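Local atomic coordinates of alpha-amylase (Eisenia fetida, PDB entry 6M4K), a protein that probably catalyses the endohydrolysis of internal alpha-1,4-glucosidic linkages in starch and related polysaccharides, as a calcium- and chloride-dependent glycoside hydrolase of family 13. Residues Asn105-Gly110 and Arg169-Ser174; Gln68-Thr73 and Asn119-Asp124; Val131-Asn136 and Ala175-Asp180. All blocks are in the same frame, centred on the assembly; numbering follows the deposited sequence.

Contact 1 of 3, residues Asn105-Gly110 and Arg169-Ser174; sequences NHMTGG and RDLDGS. With CA (calcium ion), chain B.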
loop_
_atom_site.group_PDB
_atom_site.type_symbol
_atom_site.label_atom_id
_atom_site.label_comp_id
_atom_site.label_asym_id
_atom_site.label_seq_id
_atom_site.Cartn_x
_atom_site.Cartn_y
_atom_site.Cartn_z
ATOM N N ASN A 105 12.501 10.793 -8.022
ATOM C CA ASN A 105 12.199 11.558 -9.227
ATOM C C ASN A 105 12.590 13.025 -9.111
ATOM O O ASN A 105 12.860 13.669 -10.131
ATOM C CB ASN A 105 10.707 11.444 -9.543
ATOM C CG ASN A 105 10.278 12.315 -10.704
ATOM O OD1 ASN A 105 10.618 12.061 -11.863
ATOM N ND2 ASN A 105 9.499 13.332 -10.399
ATOM N N HIS A 106 12.600 13.575 -7.901
ATOM C CA HIS A 106 12.642 15.017 -7.732
ATOM C C HIS A 106 13.217 15.336 -6.368
ATOM O O HIS A 106 13.428 14.460 -5.526
ATOM C CB HIS A 106 11.234 15.581 -7.865
ATOM C CG HIS A 106 10.231 14.889 -6.998
ATOM N ND1 HIS A 106 9.373 13.920 -7.477
ATOM C CD2 HIS A 106 9.966 15.014 -5.676
ATOM C CE1 HIS A 106 8.614 13.489 -6.482
ATOM N NE2 HIS A 106 8.953 14.136 -5.379
ATOM N N MET A 107 13.488 16.626 -6.175
ATOM C CA MET A 107 13.855 17.161 -4.870
ATOM C C MET A 107 12.691 17.983 -4.319
ATOM O O MET A 107 11.602 17.441 -4.099
ATOM C CB MET A 107 15.178 17.932 -4.955
ATOM C CG MET A 107 16.367 17.068 -5.358
ATOM S SD MET A 107 16.703 15.668 -4.257
ATOM C CE MET A 107 17.458 16.504 -2.850
ATOM N N THR A 108 12.875 19.280 -4.099
ATOM C CA THR A 108 11.790 20.117 -3.606
ATOM C C THR A 108 11.137 20.873 -4.753
ATOM O O THR A 108 11.619 20.871 -5.891
ATOM C CB THR A 108 12.291 21.144 -2.581
ATOM O OG1 THR A 108 13.167 22.086 -3.235
ATOM C CG2 THR A 108 13.021 20.461 -1.451
ATOM N N GLY A 109 10.043 21.559 -4.424
ATOM C CA GLY A 109 9.528 22.615 -5.267
ATOM C C GLY A 109 10.355 23.880 -5.121
ATOM O O GLY A 109 11.483 23.871 -4.619
ATOM N N GLY A 110 9.775 24.989 -5.571
ATOM C CA GLY A 110 10.433 26.273 -5.446
ATOM C C GLY A 110 10.543 26.734 -4.004
ATOM O O GLY A 110 9.960 26.176 -3.070
ATOM N N ARG A 169 11.175 20.037 -8.556
ATOM C CA ARG A 169 12.348 20.127 -9.418
ATOM C C ARG A 169 12.800 18.728 -9.824
ATOM O O ARG A 169 13.055 17.865 -8.979
ATOM C CB ARG A 169 13.464 20.908 -8.719
ATOM C CG ARG A 169 13.076 22.332 -8.232
ATOM C CD ARG A 169 12.146 23.081 -9.171
ATOM N NE ARG A 169 12.156 24.534 -8.960
ATOM C CZ ARG A 169 11.080 25.309 -9.010
ATOM N NH1 ARG A 169 9.873 24.797 -9.222
ATOM N NH2 ARG A 169 11.208 26.620 -8.842
ATOM N N ASP A 170 12.904 18.510 -11.126
ATOM C CA ASP A 170 12.925 17.166 -11.688
ATOM C C ASP A 170 14.361 16.724 -11.937
ATOM O O ASP A 170 15.068 17.335 -12.745
ATOM C CB ASP A 170 12.127 17.149 -12.986
ATOM C CG ASP A 170 11.750 15.752 -13.401
ATOM O OD1 ASP A 170 10.925 15.133 -12.687
ATOM O OD2 ASP A 170 12.256 15.249 -14.428
ATOM N N LEU A 171 14.788 15.658 -11.267
ATOM C CA LEU A 171 16.168 15.201 -11.402
ATOM C C LEU A 171 16.423 14.589 -12.775
ATOM O O LEU A 171 15.548 13.972 -13.383
ATOM C CB LEU A 171 16.512 14.194 -10.305
ATOM C CG LEU A 171 16.762 14.833 -8.937
ATOM C CD1 LEU A 171 16.690 13.778 -7.827
ATOM C CD2 LEU A 171 18.097 15.581 -8.921
ATOM N N ASP A 172 17.653 14.759 -13.261
ATOM C CA ASP A 172 18.066 14.150 -14.525
ATOM C C ASP A 172 18.540 12.730 -14.243
ATOM O O ASP A 172 19.718 12.473 -13.994
ATOM C CB ASP A 172 19.139 14.989 -15.212
ATOM C CG ASP A 172 19.577 14.394 -16.531
ATOM O OD1 ASP A 172 18.929 13.429 -16.988
ATOM O OD2 ASP A 172 20.555 14.904 -17.121
ATOM N N GLY A 173 17.600 11.783 -14.295
ATOM C CA GLY A 173 17.919 10.395 -14.040
ATOM C C GLY A 173 18.795 9.737 -15.087
ATOM O O GLY A 173 19.223 8.597 -14.874
ATOM N N SER A 174 19.062 10.422 -16.204
ATOM C CA SER A 174 19.992 9.893 -17.197
ATOM C C SER A 174 21.445 10.188 -16.849
ATOM O O SER A 174 22.348 9.599 -17.458
ATOM C CB SER A 174 19.676 10.465 -18.583
ATOM O OG SER A 174 20.166 11.786 -18.716
HETATM CA CA CA B . 11.124 13.027 -14.024
HETATM O O HOH W 1 13.236 12.815 -12.718
HETATM O O HOH W 2 8.846 14.160 -14.389
HETATM O O HOH W 3 12.831 11.857 -15.453
#

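Contact 2 of 3, residues Gln68-Thr73 and Asn119-Asp124; sequences QPVSYT and NSFDGD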
loop_
_atom_site.group_PDB
_atom_site.type_symbol
_atom_site.label_atom_id
_atom_site.label_comp_id
_atom_site.label_asym_id
_atom_site.label_seq_id
_atom_site.Cartn_x
_atom_site.Cartn_y
_atom_site.Cartn_z
ATOM N N GLN A 68 9.284 15.733 -0.640
ATOM C CA GLN A 68 10.214 16.725 -1.179
ATOM C C GLN A 68 11.581 16.502 -0.548
ATOM O O GLN A 68 11.928 17.133 0.465
ATOM C CB GLN A 68 9.700 18.145 -0.947
ATOM C CG GLN A 68 8.476 18.423 -1.788
ATOM C CD GLN A 68 8.056 19.873 -1.764
ATOM O OE1 GLN A 68 8.887 20.778 -1.886
ATOM N NE2 GLN A 68 6.764 20.106 -1.605
ATOM N N PRO A 69 12.400 15.627 -1.129
ATOM C CA PRO A 69 13.729 15.371 -0.569
ATOM C C PRO A 69 14.601 16.618 -0.548
ATOM O O PRO A 69 14.583 17.441 -1.471
ATOM C CB PRO A 69 14.314 14.313 -1.510
ATOM C CG PRO A 69 13.116 13.628 -2.070
ATOM C CD PRO A 69 12.079 14.706 -2.235
ATOM N N VAL A 70 15.395 16.706 0.514
ATOM C CA VAL A 70 16.424 17.723 0.660
ATOM C C VAL A 70 17.827 17.120 0.612
ATOM O O VAL A 70 18.749 17.721 0.052
ATOM C CB VAL A 70 16.183 18.544 1.948
ATOM C CG1 VAL A 70 17.392 19.429 2.287
ATOM C CG2 VAL A 70 14.920 19.387 1.794
ATOM N N SER A 71 18.001 15.918 1.152
ATOM C CA SER A 71 19.248 15.175 1.009
ATOM C C SER A 71 18.942 13.702 1.243
ATOM O O SER A 71 17.787 13.312 1.425
ATOM C CB SER A 71 20.331 15.679 1.967
ATOM O OG SER A 71 20.179 15.085 3.238
ATOM N N TYR A 72 19.992 12.879 1.229
ATOM C CA TYR A 72 19.851 11.453 1.498
ATOM C C TYR A 72 20.404 11.058 2.864
ATOM O O TYR A 72 20.634 9.867 3.114
ATOM C CB TYR A 72 20.430 10.625 0.349
ATOM C CG TYR A 72 19.833 11.010 -0.989
ATOM C CD1 TYR A 72 18.525 10.660 -1.323
ATOM C CD2 TYR A 72 20.567 11.740 -1.918
ATOM C CE1 TYR A 72 17.974 11.031 -2.542
ATOM C CE2 TYR A 72 20.026 12.111 -3.134
ATOM C CZ TYR A 72 18.732 11.748 -3.457
ATOM O OH TYR A 72 18.207 12.125 -4.673
ATOM N N THR A 73 20.612 12.024 3.765
ATOM C CA THR A 73 20.799 11.645 5.157
ATOM C C THR A 73 19.487 11.087 5.703
ATOM O O THR A 73 18.451 11.129 5.038
ATOM C CB THR A 73 21.293 12.822 5.997
ATOM O OG1 THR A 73 20.227 13.762 6.202
ATOM C CG2 THR A 73 22.466 13.507 5.304
ATOM N N ASN A 119 20.004 20.569 6.580
ATOM C CA ASN A 119 20.665 20.969 5.344
ATOM C C ASN A 119 19.796 21.928 4.544
ATOM O O ASN A 119 18.563 21.850 4.561
ATOM C CB ASN A 119 21.023 19.739 4.513
ATOM C CG ASN A 119 22.162 18.955 5.125
ATOM O OD1 ASN A 119 23.247 19.498 5.365
ATOM N ND2 ASN A 119 21.920 17.684 5.417
ATOM N N SER A 120 20.450 22.805 3.784
ATOM C CA SER A 120 19.752 23.790 2.969
ATOM C C SER A 120 19.159 23.166 1.707
ATOM O O SER A 120 19.709 22.222 1.131
ATOM C CB SER A 120 20.716 24.906 2.554
ATOM O OG SER A 120 20.052 25.936 1.829
ATOM N N PHE A 121 18.034 23.728 1.267
ATOM C CA PHE A 121 17.529 23.520 -0.082
ATOM C C PHE A 121 17.199 24.868 -0.701
ATOM O O PHE A 121 16.830 25.816 -0.003
ATOM C CB PHE A 121 16.275 22.618 -0.143
ATOM C CG PHE A 121 15.004 23.284 0.332
ATOM C CD1 PHE A 121 14.640 23.214 1.666
ATOM C CD2 PHE A 121 14.156 23.943 -0.551
ATOM C CE1 PHE A 121 13.476 23.797 2.119
ATOM C CE2 PHE A 121 12.994 24.537 -0.102
ATOM C CZ PHE A 121 12.653 24.469 1.240
ATOM N N ASP A 122 17.324 24.941 -2.021
ATOM C CA ASP A 122 16.871 26.119 -2.741
ATOM C C ASP A 122 16.369 25.636 -4.094
ATOM O O ASP A 122 17.168 25.334 -4.987
ATOM C CB ASP A 122 17.986 27.145 -2.878
ATOM C CG ASP A 122 17.470 28.489 -3.327
ATOM O OD1 ASP A 122 16.531 28.540 -4.142
ATOM O OD2 ASP A 122 17.995 29.510 -2.846
ATOM N N GLY A 123 15.047 25.541 -4.227
ATOM C CA GLY A 123 14.462 25.155 -5.492
ATOM C C GLY A 123 14.523 26.227 -6.550
ATOM O O GLY A 123 14.230 25.944 -7.714
ATOM N N ASP A 124 14.881 27.457 -6.170
ATOM C CA ASP A 124 15.018 28.525 -7.153
ATOM C C ASP A 124 16.391 28.500 -7.816
ATOM O O ASP A 124 16.509 28.764 -9.019
ATOM C CB ASP A 124 14.769 29.881 -6.495
ATOM C CG ASP A 124 13.388 29.985 -5.862
ATOM O OD1 ASP A 124 12.468 29.256 -6.287
ATOM O OD2 ASP A 124 13.210 30.818 -4.951
HETATM O O HOH W 4 20.662 19.714 0.600
#

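Contact 3 of 3, residues Val131-Asn136 and Ala175-Asp180; sequences VPYGPN and ANYVRD. With SO4 (sulfate ion), chain H.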
loop_
_atom_site.group_PDB
_atom_site.type_symbol
_atom_site.label_atom_id
_atom_site.label_comp_id
_atom_site.label_asym_id
_atom_site.label_seq_id
_atom_site.Cartn_x
_atom_site.Cartn_y
_atom_site.Cartn_z
ATOM N N VAL A 131 23.582 16.918 -0.680
ATOM C CA VAL A 131 23.731 15.757 -1.556
ATOM C C VAL A 131 25.187 15.534 -2.018
ATOM O O VAL A 131 25.767 14.501 -1.687
ATOM C CB VAL A 131 22.681 15.750 -2.693
ATOM C CG1 VAL A 131 22.944 14.611 -3.650
ATOM C CG2 VAL A 131 21.268 15.671 -2.121
ATOM N N PRO A 132 25.796 16.491 -2.756
ATOM C CA PRO A 132 25.285 17.747 -3.316
ATOM C C PRO A 132 24.705 17.580 -4.730
ATOM O O PRO A 132 25.205 16.766 -5.530
ATOM C CB PRO A 132 26.539 18.624 -3.369
ATOM C CG PRO A 132 27.628 17.650 -3.695
ATOM C CD PRO A 132 27.257 16.365 -2.969
ATOM N N TYR A 133 23.665 18.361 -5.028
ATOM C CA TYR A 133 23.151 18.540 -6.377
ATOM C C TYR A 133 23.160 20.025 -6.712
ATOM O O TYR A 133 22.933 20.865 -5.833
ATOM C CB TYR A 133 21.687 18.115 -6.483
ATOM C CG TYR A 133 21.350 16.631 -6.495
ATOM C CD1 TYR A 133 22.081 15.719 -7.249
ATOM C CD2 TYR A 133 20.236 16.166 -5.794
ATOM C CE1 TYR A 133 21.725 14.366 -7.281
ATOM C CE2 TYR A 133 19.869 14.826 -5.821
ATOM C CZ TYR A 133 20.619 13.939 -6.570
ATOM O OH TYR A 133 20.261 12.608 -6.613
ATOM N N GLY A 134 23.374 20.330 -7.997
ATOM C CA GLY A 134 23.207 21.661 -8.542
ATOM C C GLY A 134 22.407 21.603 -9.829
ATOM O O GLY A 134 21.895 20.545 -10.200
ATOM N N PRO A 135 22.295 22.731 -10.543
ATOM C CA PRO A 135 21.462 22.778 -11.759
ATOM C C PRO A 135 21.779 21.729 -12.807
ATOM O O PRO A 135 20.853 21.287 -13.500
ATOM C CB PRO A 135 21.714 24.198 -12.292
ATOM C CG PRO A 135 21.961 24.989 -11.055
ATOM C CD PRO A 135 22.749 24.074 -10.139
ATOM N N ASN A 136 23.045 21.314 -12.953
ATOM C CA ASN A 136 23.389 20.329 -13.976
ATOM C C ASN A 136 22.767 18.972 -13.698
ATOM O O ASN A 136 22.737 18.118 -14.590
ATOM C CB ASN A 136 24.908 20.150 -14.082
ATOM C CG ASN A 136 25.609 21.390 -14.580
ATOM O OD1 ASN A 136 25.047 22.160 -15.349
ATOM N ND2 ASN A 136 26.841 21.597 -14.128
ATOM N N ALA A 175 21.688 11.077 -15.889
ATOM C CA ALA A 175 23.043 11.485 -15.544
ATOM C C ALA A 175 23.721 10.436 -14.671
ATOM O O ALA A 175 23.137 9.951 -13.693
ATOM C CB ALA A 175 23.015 12.825 -14.813
ATOM N N ASN A 176 24.967 10.098 -15.018
ATOM C CA ASN A 176 25.709 9.116 -14.238
ATOM C C ASN A 176 25.801 9.525 -12.773
ATOM O O ASN A 176 25.703 8.678 -11.879
ATOM C CB ASN A 176 27.110 8.923 -14.824
ATOM C CG ASN A 176 27.101 8.100 -16.095
ATOM O OD1 ASN A 176 26.097 7.478 -16.441
ATOM N ND2 ASN A 176 28.231 8.080 -16.792
ATOM N N TYR A 177 25.997 10.816 -12.508
ATOM C CA TYR A 177 26.141 11.260 -11.128
ATOM C C TYR A 177 24.855 11.053 -10.335
ATOM O O TYR A 177 24.896 10.567 -9.200
ATOM C CB TYR A 177 26.565 12.724 -11.103
ATOM C CG TYR A 177 26.671 13.276 -9.711
ATOM C CD1 TYR A 177 27.747 12.960 -8.904
ATOM C CD2 TYR A 177 25.683 14.103 -9.194
ATOM C CE1 TYR A 177 27.847 13.456 -7.627
ATOM C CE2 TYR A 177 25.771 14.598 -7.917
ATOM C CZ TYR A 177 26.857 14.275 -7.138
ATOM O OH TYR A 177 26.963 14.775 -5.857
ATOM N N VAL A 178 23.707 11.404 -10.918
ATOM C CA VAL A 178 22.431 11.207 -10.231
ATOM C C VAL A 178 22.199 9.727 -9.962
ATOM O O VAL A 178 21.807 9.333 -8.855
ATOM C CB VAL A 178 21.284 11.851 -11.032
ATOM C CG1 VAL A 178 19.936 11.479 -10.426
ATOM C CG2 VAL A 178 21.451 13.372 -11.060
ATOM N N ARG A 179 22.475 8.880 -10.954
ATOM C CA ARG A 179 22.312 7.439 -10.769
ATOM C C ARG A 179 23.200 6.921 -9.649
ATOM O O ARG A 179 22.767 6.092 -8.836
ATOM C CB ARG A 179 22.624 6.701 -12.071
ATOM C CG ARG A 179 21.686 7.058 -13.189
ATOM C CD ARG A 179 22.190 6.544 -14.528
ATOM N NE ARG A 179 21.172 6.659 -15.566
ATOM C CZ ARG A 179 21.304 6.151 -16.787
ATOM N NH1 ARG A 179 22.415 5.499 -17.112
ATOM N NH2 ARG A 179 20.327 6.284 -17.671
ATOM N N ASP A 180 24.449 7.397 -9.590
ATOM C CA ASP A 180 25.371 6.954 -8.551
ATOM C C ASP A 180 24.905 7.406 -7.173
ATOM O O ASP A 180 24.973 6.642 -6.204
ATOM C CB ASP A 180 26.772 7.515 -8.821
ATOM C CG ASP A 180 27.481 6.823 -9.974
ATOM O OD1 ASP A 180 27.029 5.750 -10.426
ATOM O OD2 ASP A 180 28.520 7.361 -10.413
HETATM S S SO4 H . 21.725 4.465 -20.597
HETATM O O1 SO4 H . 22.159 4.433 -21.991
HETATM O O2 SO4 H . 20.819 3.351 -20.341
HETATM O O3 SO4 H . 21.038 5.725 -20.337
HETATM O O4 SO4 H . 22.891 4.358 -19.721
#

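Contact 1 of 3, residues Asn105-Gly110 and Arg169-Ser174
N105 O accepts two bonds. L171 N donates to it across the contact at 3.0 Å, and a water bound to calcium donates to it as well. The same water also donates to L171 O, so it ties both segments to the metal. Calcium is bound directly by N105 OD1 at 2.4 Å. D170 grips it with both OD1 and OD2, each at 2.5 Å from the ion. The amide and carboxylate planes stand 62° apart. Three waters and the backbone oxygens of R161 and H204 complete an eight-ligand shell. N105 CG lies anti to the backbone N (chi1 174°), and from there the amide oxygen comes within bonding distance of the ion. N105 ND2 donates to H106 ND1 at 3.0 Å, close to the planes of both groups. This bond holds the amide with OD1 facing calcium. H106 NE2 is bonded to Y67 O, and D170 OD2 to H139 ND1.

Beyond the metal, H106 and D170 form a single beta bridge. M107 N donates to R169 O at 3.1 Å. R169 N donates to T108 O at 2.8 Å, and this bond is almost straight (N-H...O 170°). The R169 chain bends at chi2 and lays one face of its guanidinium over the G109-G110 peptide. Its NE is bonded to G123 O and its NH1 to G167 O. An alanine at R169 is likely to leave G123 O and G167 O without these donors and to uncover that peptide. M107 SD packs on L171 CD1 at 4.0 Å.

This is the calcium site of the alpha-amylase family, where the B domain meets the barrel. Segment 105-110 follows barrel strand 97-102, and segment 169-174 leads into helix 176-192.

Contact 2 of 3, residues Gln68-Thr73 and Asn119-Asp124
V70 overlaps F121 and the backbone just before it with its two methyl groups. CG2 of V70 lies 3.8 Å from F121 CD1, and it also touches F121 CB. The two side chains cross at about a right angle. F121 was modelled in two conformers, and these distances are for one of them. The other methyl, V70 CG1, lies 3.5 Å from N119 O and is also near S120 O. V70 CG1 is anti to the backbone N (chi1 168°), and this leaves CG2 beside that N to meet the ring.

No direct hydrogen bond joins the two segments. A water does the work instead. It donates to V70 O at 2.8 Å and to S120 O at 2.7 Å. S120 too has a second conformer.

Segment 119-124 belongs to the B domain of the family 13 fold, the excursion between the third barrel strand and the helix after it. It carries strand 120-122, which pairs antiparallel with strand 112-114. F121 shares a backbone hydrogen bond with G113 there. Segment 68-73 comes from the long loop between barrel strand 44-47 and helix 81-93, so the contact lays that loop against the small hairpin.

At the other end, S71 OG and N119 ND2 stand 3.8 Å apart. Both are bonded to E52 OE1, which links them through one carboxylate oxygen. S71 OG also accepts from T73 N at 3.1 Å, with an N-H...O angle of 163°. This is an ST turn. T73 CG2 comes within 4.2 Å of N119 ND2, while T73 OG1 is bonded to D117 OD2.

Contact 3 of 3, residues Val131-Asn136 and Ala175-Asp180
Y177 reaches from the first turn of helix 176-192 to P132. This helix packs outside the family 13 barrel, between strands 97-102 and 196-199, and segment 131-136 belongs to the B domain that precedes it. Y177 CB points toward the loop. CG is anti to the backbone N (chi1 177°), which sends the ring out from the helix. Along its edge, CE2 packs against Y133 CD1 at 3.9 Å. The same CE2 and then CZ run past P132 O, which lies in the plane of the ring. At the tip, OH donates to P132 O at 2.7 Å, in the carbonyl plane. It also touches P132 CD at 3.3 Å. P132 follows a cis peptide bond.

The Y133 ring also reaches V178: its CE1 meets V178 CG2 at 3.9 Å, and V131 CG1 sits over the centre of one ring face. Y133 OH is bonded to Y72 OH. R179 turns away from this loop. It forms a salt bridge with D209, and it holds a sulfate, probably from the crystallisation liquor, through NH1 to O4 at 2.9 Å and NH2 to O3 at 2.8 Å.

In the fold
All three contacts lie on one side of the chain, in the family 13 catalytic region. The centre of contact 1 is about 10 Å from those of contacts 2 and 3, which are about 13 Å apart. Contact 2 closes before contact 3 opens, and the segments of contact 1 alternate with those of each. Contact 1 meets contact 2 through G109 N and Q68 OE1, 2.9 Å apart. It meets contact 3 where M107 and L171 pack on the Y133 ring. V131 CG2 packs on S71 of contact 2. Together they join the B domain to the loop after strand 44-47 and to helix 176-192; of the three, contact 1 holds the calcium ligands.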